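Beta-galactoside alpha-2,6-sialyltransferase (Photobacterium sp., PDB 2Z4T) probably transfers sialic acid from its CMP-activated donor to the galactose of acceptors such as lactose, forming an alpha-2,6 linkage. Local coordinates at residues 228-233 against 316-321; 377-382 against 417-422; 463-468 against 480-485. All coordinates share one frame; numbering follows the deposited sequence.

Contact 1 belongs to the N-terminal half of the GT-B enzyme, close to the centre of the molecule, whereas contacts 2 and 3 lie on the parallel sheet of the C-terminal half. Contacts 1 and 3 are buried; contact 2 is only partly so, with Asn-418 at the surface. None of the three has a hydrogen bond between its segments. A methionine methyl carries contact 1, two isoleucines against a tyrosine carry contact 2, and a valine methyl over a phenylalanine face carries contact 3. Contacts 2 and 3 touch, Val-381 CG1 lying 4.0 Å from Val-464 CG2. Contact 1 stays apart from both, about 7 Å from contact 3 between nearest atoms, but alone includes a sugar-binding residue.

Contact 1: 228-233 against 316-321; sequences DLYDDG and KQMQWD. With GAL (beta-D-galactopyranose), chain B; PO4 (phosphate ion), chain I.
Met-318 reaches Tyr-230 and Asp-231 with its terminal methyl alone. From CB the chain runs extended through CG and SD, touching neither residue, and Gln-130 packs on this side chain. The bend at the last torsion (chi3 -81°) carries Met-318 CE to the edge of the Tyr-230 ring, near its plane and 4.2 Å from CD2. Met-318 CE also lies 3.7 Å from the backbone N of Asp-231 and 4.2 Å from its CB. Both polar ends are held elsewhere: Tyr-230 OH bonds to Asp-134, and Asp-231 OD2 to Tyr-237 OH and Leu-293 N. Gln-317 N gives a 2.8 Å hydrogen bond to O3 of a phosphate ion, probably from the crystallisation liquor. The carboxylate of Asp-232 grips galactose through both oxygens, OD1 accepting a hydrogen bond from GAL O6, the hydroxyl of an alpha-2,6 linkage, at 2.6 Å and OD2 one from GAL O4 at 2.5 Å. Met-318, its side chain about 8 Å from bound CMP, reaches from the loop after strand 315-317 past strand 288-292 to the last residue of strand 222-230 and the acceptor-site loop that follows, in the parallel part of the Rossmann-like sheet of a GT-B glycosyltransferase.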
loop_
_atom_site.group_PDB
_atom_site.type_symbol
_atom_site.label_atom_id
_atom_site.label_comp_id
_atom_site.label_asym_id
_atom_site.label_seq_id
_atom_site.Cartn_x
_atom_site.Cartn_y
_atom_site.Cartn_z
ATOM N N ASP A 228 -5.436 0.842 9.218
ATOM C CA ASP A 228 -4.019 1.049 8.906
ATOM C C ASP A 228 -3.819 2.420 8.299
ATOM O O ASP A 228 -4.544 2.814 7.379
ATOM C CB ASP A 228 -3.538 0.010 7.899
ATOM C CG ASP A 228 -3.176 -1.310 8.541
ATOM O OD1 ASP A 228 -2.788 -1.312 9.736
ATOM O OD2 ASP A 228 -3.263 -2.355 7.826
ATOM N N LEU A 229 -2.823 3.137 8.794
ATOM C CA LEU A 229 -2.462 4.426 8.227
ATOM C C LEU A 229 -1.015 4.407 7.705
ATOM O O LEU A 229 -0.064 4.145 8.466
ATOM C CB LEU A 229 -2.706 5.533 9.256
ATOM C CG LEU A 229 -4.182 5.393 9.663
ATOM C CD1 LEU A 229 -4.405 5.376 11.175
ATOM C CD2 LEU A 229 -5.134 6.335 8.902
ATOM N N TYR A 230 -0.866 4.644 6.405
ATOM C CA TYR A 230 0.431 4.645 5.758
ATOM C C TYR A 230 0.652 6.051 5.260
ATOM O O TYR A 230 -0.239 6.610 4.611
ATOM C CB TYR A 230 0.467 3.657 4.578
ATOM C CG TYR A 230 0.453 2.198 4.971
ATOM C CD1 TYR A 230 -0.708 1.429 4.851
ATOM C CD2 TYR A 230 1.599 1.582 5.473
ATOM C CE1 TYR A 230 -0.740 0.065 5.238
ATOM C CE2 TYR A 230 1.598 0.215 5.847
ATOM C CZ TYR A 230 0.422 -0.525 5.728
ATOM O OH TYR A 230 0.431 -1.854 6.089
ATOM N N ASP A 231 1.821 6.619 5.576
ATOM C CA ASP A 231 2.181 7.993 5.195
ATOM C C ASP A 231 2.205 8.212 3.688
ATOM O O ASP A 231 2.760 7.411 2.947
ATOM C CB ASP A 231 3.568 8.369 5.725
ATOM C CG ASP A 231 3.603 8.531 7.227
ATOM O OD1 ASP A 231 2.536 8.831 7.799
ATOM O OD2 ASP A 231 4.693 8.347 7.830
ATOM N N ASP A 232 1.622 9.329 3.262
ATOM C CA ASP A 232 1.766 9.826 1.907
ATOM C C ASP A 232 3.249 9.864 1.557
ATOM O O ASP A 232 3.648 9.438 0.473
ATOM C CB ASP A 232 1.154 11.222 1.830
ATOM C CG ASP A 232 1.069 11.743 0.420
ATOM O OD1 ASP A 232 2.132 12.029 -0.197
ATOM O OD2 ASP A 232 -0.083 11.881 -0.056
ATOM N N GLY A 233 4.048 10.348 2.501
ATOM C CA GLY A 233 5.492 10.361 2.410
ATOM C C GLY A 233 6.002 11.524 3.250
ATOM O O GLY A 233 5.668 11.654 4.427
ATOM N N LYS A 316 3.861 2.541 14.677
ATOM C CA LYS A 316 4.691 1.507 14.035
ATOM C C LYS A 316 5.669 2.123 13.042
ATOM O O LYS A 316 5.441 3.229 12.539
ATOM C CB LYS A 316 3.814 0.454 13.312
ATOM C CG LYS A 316 2.768 -0.259 14.201
ATOM C CD LYS A 316 3.468 -0.920 15.399
ATOM C CE LYS A 316 2.483 -1.347 16.481
ATOM N NZ LYS A 316 1.767 -2.589 16.090
ATOM N N GLN A 317 6.768 1.424 12.781
ATOM C CA GLN A 317 7.679 1.800 11.713
ATOM C C GLN A 317 7.243 1.069 10.451
ATOM O O GLN A 317 7.064 -0.161 10.469
ATOM C CB GLN A 317 9.127 1.432 12.086
ATOM C CG GLN A 317 10.165 1.534 10.947
ATOM C CD GLN A 317 10.209 2.909 10.289
ATOM O OE1 GLN A 317 10.295 3.927 10.973
ATOM N NE2 GLN A 317 10.122 2.942 8.955
ATOM N N MET A 318 7.062 1.808 9.361
ATOM C CA MET A 318 6.818 1.191 8.039
ATOM C C MET A 318 7.894 0.113 7.753
ATOM O O MET A 318 9.079 0.325 8.002
ATOM C CB MET A 318 6.826 2.272 6.972
ATOM C CG MET A 318 6.018 1.985 5.733
ATOM S SD MET A 318 5.999 3.378 4.552
ATOM C CE MET A 318 4.727 4.396 5.296
ATOM N N GLN A 319 7.464 -1.055 7.288
ATOM C CA GLN A 319 8.366 -2.198 7.066
ATOM C C GLN A 319 8.713 -2.329 5.586
ATOM O O GLN A 319 7.880 -2.001 4.730
ATOM C CB GLN A 319 7.709 -3.501 7.579
ATOM C CG GLN A 319 7.421 -3.524 9.101
ATOM C CD GLN A 319 8.692 -3.302 9.925
ATOM O OE1 GLN A 319 8.842 -2.282 10.622
ATOM N NE2 GLN A 319 9.633 -4.239 9.816
ATOM N N TRP A 320 9.929 -2.810 5.289
ATOM C CA TRP A 320 10.384 -3.062 3.897
ATOM C C TRP A 320 10.823 -4.511 3.637
ATOM O O TRP A 320 11.658 -4.798 2.755
ATOM C CB TRP A 320 11.485 -2.066 3.509
ATOM C CG TRP A 320 10.952 -0.688 3.554
ATOM C CD1 TRP A 320 11.157 0.250 4.542
ATOM C CD2 TRP A 320 10.039 -0.102 2.627
ATOM N NE1 TRP A 320 10.455 1.395 4.257
ATOM C CE2 TRP A 320 9.758 1.210 3.089
ATOM C CE3 TRP A 320 9.445 -0.544 1.443
ATOM C CZ2 TRP A 320 8.904 2.082 2.403
ATOM C CZ3 TRP A 320 8.583 0.318 0.765
ATOM C CH2 TRP A 320 8.324 1.619 1.248
ATOM N N ASP A 321 10.233 -5.430 4.391
ATOM C CA ASP A 321 10.580 -6.832 4.275
ATOM C C ASP A 321 9.400 -7.643 3.744
ATOM O O ASP A 321 9.431 -8.868 3.755
ATOM C CB ASP A 321 11.048 -7.369 5.626
ATOM C CG ASP A 321 9.954 -7.330 6.699
ATOM O OD1 ASP A 321 8.890 -6.660 6.540
ATOM O OD2 ASP A 321 10.188 -7.982 7.734
HETATM C C1 GAL B . -1.324 15.799 -4.219
HETATM C C2 GAL B . -1.927 16.231 -2.884
HETATM C C3 GAL B . -0.828 16.271 -1.825
HETATM C C4 GAL B . -0.045 14.951 -1.807
HETATM C C5 GAL B . 0.424 14.549 -3.207
HETATM C C6 GAL B . 1.020 13.139 -3.258
HETATM O O2 GAL B . -2.567 17.488 -3.037
HETATM O O3 GAL B . -1.389 16.524 -0.545
HETATM O O4 GAL B . -0.872 13.951 -1.254
HETATM O O5 GAL B . -0.680 14.551 -4.079
HETATM O O6 GAL B . 2.238 13.037 -2.550
HETATM P P PO4 I . 7.646 -1.155 15.024
HETATM O O1 PO4 I . 7.465 0.240 15.580
HETATM O O2 PO4 I . 6.875 -2.126 15.905
HETATM O O3 PO4 I . 7.091 -1.204 13.624
HETATM O O4 PO4 I . 9.135 -1.452 15.021
#

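Contact 2: 377-382 against 417-422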
loop_
_atom_site.group_PDB
_atom_site.type_symbol
_atom_site.label_atom_id
_atom_site.label_comp_id
_atom_site.label_asym_id
_atom_site.label_seq_id
_atom_site.Cartn_x
_atom_site.Cartn_y
_atom_site.Cartn_z
ATOM N N GLN A 377 15.529 22.380 -14.816
ATOM C CA GLN A 377 16.372 22.267 -13.623
ATOM C C GLN A 377 16.926 20.850 -13.350
ATOM O O GLN A 377 18.100 20.690 -12.971
ATOM C CB GLN A 377 15.646 22.803 -12.393
ATOM C CG GLN A 377 15.480 24.333 -12.395
ATOM C CD GLN A 377 16.776 25.107 -12.716
ATOM O OE1 GLN A 377 17.790 24.956 -12.032
ATOM N NE2 GLN A 377 16.739 25.926 -13.778
ATOM N N GLN A 378 16.088 19.832 -13.530
ATOM C CA GLN A 378 16.525 18.473 -13.293
ATOM C C GLN A 378 17.553 18.021 -14.342
ATOM O O GLN A 378 18.497 17.287 -14.024
ATOM C CB GLN A 378 15.328 17.533 -13.181
ATOM C CG GLN A 378 14.512 17.776 -11.896
ATOM C CD GLN A 378 13.251 16.924 -11.800
ATOM O OE1 GLN A 378 13.308 15.740 -11.445
ATOM N NE2 GLN A 378 12.098 17.529 -12.103
ATOM N N ILE A 379 17.369 18.478 -15.580
ATOM C CA ILE A 379 18.357 18.302 -16.627
ATOM C C ILE A 379 19.683 18.916 -16.162
ATOM O O ILE A 379 20.757 18.315 -16.301
ATOM C CB ILE A 379 17.882 18.923 -17.947
ATOM C CG1 ILE A 379 16.809 18.018 -18.586
ATOM C CG2 ILE A 379 19.072 19.144 -18.913
ATOM C CD1 ILE A 379 16.097 18.609 -19.815
ATOM N N ASN A 380 19.604 20.093 -15.556
ATOM C CA ASN A 380 20.800 20.708 -15.055
ATOM C C ASN A 380 21.431 19.915 -13.901
ATOM O O ASN A 380 22.670 19.862 -13.784
ATOM C CB ASN A 380 20.560 22.165 -14.667
ATOM C CG ASN A 380 21.854 22.902 -14.417
ATOM O OD1 ASN A 380 22.703 22.972 -15.292
ATOM N ND2 ASN A 380 22.025 23.427 -13.220
ATOM N N VAL A 381 20.602 19.295 -13.065
ATOM C CA VAL A 381 21.127 18.478 -11.972
ATOM C C VAL A 381 21.811 17.223 -12.516
ATOM O O VAL A 381 22.927 16.902 -12.092
ATOM C CB VAL A 381 20.075 18.135 -10.915
ATOM C CG1 VAL A 381 20.656 17.206 -9.849
ATOM C CG2 VAL A 381 19.557 19.408 -10.289
ATOM N N ILE A 382 21.167 16.533 -13.465
ATOM C CA ILE A 382 21.793 15.382 -14.130
ATOM C C ILE A 382 23.154 15.811 -14.710
ATOM O O ILE A 382 24.160 15.117 -14.542
ATOM C CB ILE A 382 20.866 14.758 -15.214
ATOM C CG1 ILE A 382 19.623 14.143 -14.557
ATOM C CG2 ILE A 382 21.590 13.687 -16.040
ATOM C CD1 ILE A 382 18.478 13.949 -15.475
ATOM N N GLN A 417 13.825 12.949 -23.278
ATOM C CA GLN A 417 14.271 13.224 -24.647
ATOM C C GLN A 417 15.530 14.087 -24.722
ATOM O O GLN A 417 16.124 14.262 -25.788
ATOM C CB GLN A 417 13.145 13.751 -25.545
ATOM C CG GLN A 417 12.334 14.906 -24.996
ATOM C CD GLN A 417 10.889 14.924 -25.526
ATOM O OE1 GLN A 417 10.347 13.891 -25.954
ATOM N NE2 GLN A 417 10.260 16.098 -25.483
ATOM N N ASN A 418 15.964 14.583 -23.571
ATOM C CA ASN A 418 17.252 15.244 -23.507
ATOM C C ASN A 418 18.454 14.289 -23.552
ATOM O O ASN A 418 19.569 14.737 -23.808
ATOM C CB ASN A 418 17.342 16.146 -22.272
ATOM C CG ASN A 418 18.352 17.247 -22.456
ATOM O OD1 ASN A 418 19.380 17.299 -21.774
ATOM N ND2 ASN A 418 18.090 18.114 -23.420
ATOM N N TYR A 419 18.220 12.995 -23.298
ATOM C CA TYR A 419 19.304 12.001 -23.170
ATOM C C TYR A 419 19.078 10.720 -23.959
ATOM O O TYR A 419 18.454 9.801 -23.459
ATOM C CB TYR A 419 19.569 11.642 -21.706
ATOM C CG TYR A 419 19.933 12.822 -20.845
ATOM C CD1 TYR A 419 21.253 13.320 -20.811
ATOM C CD2 TYR A 419 18.958 13.451 -20.072
ATOM C CE1 TYR A 419 21.587 14.411 -20.022
ATOM C CE2 TYR A 419 19.274 14.539 -19.273
ATOM C CZ TYR A 419 20.589 15.029 -19.244
ATOM O OH TYR A 419 20.871 16.125 -18.437
ATOM N N PRO A 420 19.641 10.647 -25.179
ATOM C CA PRO A 420 19.519 9.542 -26.152
ATOM C C PRO A 420 19.428 8.034 -25.775
ATOM O O PRO A 420 18.355 7.521 -26.023
ATOM C CB PRO A 420 20.633 9.827 -27.175
ATOM C CG PRO A 420 20.743 11.328 -27.162
ATOM C CD PRO A 420 20.469 11.749 -25.720
ATOM N N SER A 421 20.380 7.257 -25.216
ATOM C CA SER A 421 21.421 7.430 -24.182
ATOM C C SER A 421 20.878 6.927 -22.805
ATOM O O SER A 421 21.337 5.905 -22.268
ATOM C CB SER A 421 22.057 8.809 -24.099
ATOM O OG SER A 421 23.010 8.868 -23.025
ATOM N N MET A 422 19.879 7.619 -22.258
ATOM C CA MET A 422 19.333 7.270 -20.942
ATOM C C MET A 422 18.398 6.060 -20.980
ATOM O O MET A 422 17.671 5.872 -21.944
ATOM C CB MET A 422 18.590 8.468 -20.374
ATOM C CG MET A 422 18.241 8.381 -18.914
ATOM S SD MET A 422 17.963 10.041 -18.263
ATOM C CE MET A 422 16.464 10.425 -19.127
#
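The phenol ring of Tyr-419 is met obliquely by Ile-382 and Ile-379, while one of its faces carries OD1 of the preceding Asn-418, 3.6 Å above the plane and displaced toward the rim. Ile-382 comes from the opposite direction to the tyrosine and touches it with both branches, its CG2 lying 3.6 Å from Tyr-419 CZ and its CD1 3.9 Å from CE2. The Asn-418 amide is the second flat group. Its OD1 approaches Ile-379 CG2 to 3.4 Å, and its CG lies 3.7 Å from Ile-379 CD1, so both branches of Ile-379 touch the amide, crossing it at a slant. With CG1 of Ile-379 beside the backbone N (chi1 -75°), CG2 takes the position anti to that nitrogen and serves both Asn-418 and the tyrosine hydroxyl.

Helix 371-386, which bears both isoleucines, links the adjacent parallel strands 356-360 and 399-403 as a beta-alpha-beta crossover in the Rossmann-like C-terminal half of the GT-B fold. Residues 417-422 lead from helix 410-417 into strand 423-424, at the edge of the same sheet. Leu-400 of strand 399-403 packs against both Ile-382 and Tyr-419, and Ile-415 of helix 410-417 also reaches Ile-382.

Tyr-419 OH comes within 3.1 Å of Ile-379 O, but its hydrogen bond is to OD1 of Asn-383, one residue further along the helix than Ile-382. After Tyr-419 the chain turns, Met-422 N bonding back to Tyr-419 O at 2.9 Å.

Contact 3: 463-468 against 480-485; sequences IVFTST and SPLVQV
In the beta-alpha-beta unit formed by strand 460-465, helix 481-488 and strand 498-499, at one side of the parallel sheet in the C-terminal half of the GT-B fold, Phe-465 meets the first turn of the helix through Val-483 and Leu-482. Val-483 sets one methyl over a face of the phenyl ring in a CH-pi contact: CG2 lies 3.9 Å from the ring centroid and 28° off its normal. The approach is displaced toward one side of the ring, with Val-483 CG2 3.5 Å from Phe-465 CD1. Placing CG1 anti to the backbone N (chi1 178°) leaves CG2 as the branch that faces the ring. The helix backbone comes close too, Val-483 CA lying 3.7 Å from Phe-465 CE1. A looser touch is added by Leu-482 CG, 4.3 Å from Phe-465 CE1. Phe-499 of the next strand packs on both Phe-465 and Val-483, and Leu-482 reaches Ser-234 of helix 234-243, which follows the loop bearing the galactose-binding Asp-232. Ser-480 occupies the N-cap of helix 481-488, where its OG accepts a weak but fairly straight bond from Val-483 N, 3.5 Å long with an N-H...O angle of 164°.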
loop_
_atom_site.group_PDB
_atom_site.type_symbol
_atom_site.label_atom_id
_atom_site.label_comp_id
_atom_site.label_asym_id
_atom_site.label_seq_id
_atom_site.Cartn_x
_atom_site.Cartn_y
_atom_site.Cartn_z
ATOM N N ILE A 463 21.825 14.813 -2.791
ATOM C CA ILE A 463 20.425 15.149 -2.883
ATOM C C ILE A 463 20.310 16.630 -3.192
ATOM O O ILE A 463 21.087 17.435 -2.708
ATOM C CB ILE A 463 19.691 14.817 -1.572
ATOM C CG1 ILE A 463 19.773 13.317 -1.269
ATOM C CG2 ILE A 463 18.237 15.251 -1.634
ATOM C CD1 ILE A 463 19.174 12.937 0.072
ATOM N N VAL A 464 19.354 17.012 -4.018
ATOM C CA VAL A 464 19.224 18.421 -4.336
ATOM C C VAL A 464 17.803 18.830 -4.058
ATOM O O VAL A 464 16.867 18.121 -4.429
ATOM C CB VAL A 464 19.611 18.723 -5.799
ATOM C CG1 VAL A 464 19.334 20.184 -6.138
ATOM C CG2 VAL A 464 21.075 18.383 -6.039
ATOM N N PHE A 465 17.650 19.965 -3.391
ATOM C CA PHE A 465 16.346 20.513 -3.095
ATOM C C PHE A 465 15.944 21.543 -4.133
ATOM O O PHE A 465 16.777 22.171 -4.778
ATOM C CB PHE A 465 16.332 21.161 -1.710
ATOM C CG PHE A 465 16.496 20.192 -0.587
ATOM C CD1 PHE A 465 15.399 19.793 0.159
ATOM C CD2 PHE A 465 17.748 19.685 -0.266
ATOM C CE1 PHE A 465 15.552 18.886 1.209
ATOM C CE2 PHE A 465 17.904 18.774 0.784
ATOM C CZ PHE A 465 16.807 18.369 1.516
ATOM N N THR A 466 14.639 21.701 -4.238
ATOM C CA THR A 466 13.926 22.625 -5.090
ATOM C C THR A 466 14.184 24.128 -4.830
ATOM O O THR A 466 14.405 24.548 -3.714
ATOM C CB THR A 466 12.453 22.235 -4.901
ATOM O OG1 THR A 466 12.100 21.281 -5.918
ATOM C CG2 THR A 466 11.487 23.418 -4.850
ATOM N N SER A 467 14.173 24.921 -5.889
ATOM C CA SER A 467 14.256 26.371 -5.806
ATOM C C SER A 467 13.196 26.914 -6.735
ATOM O O SER A 467 12.826 26.253 -7.702
ATOM C CB SER A 467 15.624 26.872 -6.271
ATOM O OG SER A 467 16.633 26.582 -5.331
ATOM N N THR A 468 12.691 28.109 -6.450
ATOM C CA THR A 468 11.730 28.749 -7.367
ATOM C C THR A 468 12.545 29.647 -8.295
ATOM O O THR A 468 13.765 29.770 -8.116
ATOM C CB THR A 468 10.615 29.562 -6.624
ATOM O OG1 THR A 468 11.206 30.482 -5.689
ATOM C CG2 THR A 468 9.637 28.630 -5.881
ATOM N N SER A 480 13.026 25.930 4.864
ATOM C CA SER A 480 11.980 25.075 4.319
ATOM C C SER A 480 11.846 23.788 5.148
ATOM O O SER A 480 12.850 23.142 5.456
ATOM C CB SER A 480 12.263 24.797 2.840
ATOM O OG SER A 480 12.270 23.414 2.546
ATOM N N PRO A 481 10.608 23.455 5.567
ATOM C CA PRO A 481 10.343 22.308 6.440
ATOM C C PRO A 481 10.934 20.994 5.934
ATOM O O PRO A 481 11.519 20.215 6.707
ATOM C CB PRO A 481 8.813 22.249 6.452
ATOM C CG PRO A 481 8.417 23.665 6.296
ATOM C CD PRO A 481 9.366 24.194 5.273
ATOM N N LEU A 482 10.804 20.758 4.638
ATOM C CA LEU A 482 11.313 19.534 4.090
ATOM C C LEU A 482 12.817 19.469 4.359
ATOM O O LEU A 482 13.337 18.420 4.786
ATOM C CB LEU A 482 10.968 19.393 2.593
ATOM C CG LEU A 482 11.418 18.051 1.989
ATOM C CD1 LEU A 482 10.667 16.881 2.660
ATOM C CD2 LEU A 482 11.331 17.992 0.447
ATOM N N VAL A 483 13.503 20.601 4.171
ATOM C CA VAL A 483 14.949 20.640 4.414
ATOM C C VAL A 483 15.253 20.310 5.872
ATOM O O VAL A 483 16.108 19.463 6.154
ATOM C CB VAL A 483 15.592 21.976 4.030
ATOM C CG1 VAL A 483 17.077 21.947 4.357
ATOM C CG2 VAL A 483 15.386 22.272 2.565
ATOM N N GLN A 484 14.525 20.958 6.785
ATOM C CA GLN A 484 14.717 20.739 8.215
ATOM C C GLN A 484 14.317 19.326 8.681
ATOM O O GLN A 484 14.987 18.767 9.539
ATOM C CB GLN A 484 14.011 21.836 9.048
ATOM C CG GLN A 484 14.615 23.246 8.933
ATOM C CD GLN A 484 16.119 23.279 9.279
ATOM O OE1 GLN A 484 16.539 22.768 10.316
ATOM N NE2 GLN A 484 16.922 23.858 8.394
ATOM N N VAL A 485 13.263 18.738 8.104
ATOM C CA VAL A 485 12.971 17.305 8.340
ATOM C C VAL A 485 14.272 16.478 8.204
ATOM O O VAL A 485 14.496 15.541 8.994
ATOM C CB VAL A 485 11.752 16.813 7.611
ATOM C CG1 VAL A 485 11.552 15.330 7.863
ATOM C CG2 VAL A 485 10.538 17.607 8.107
#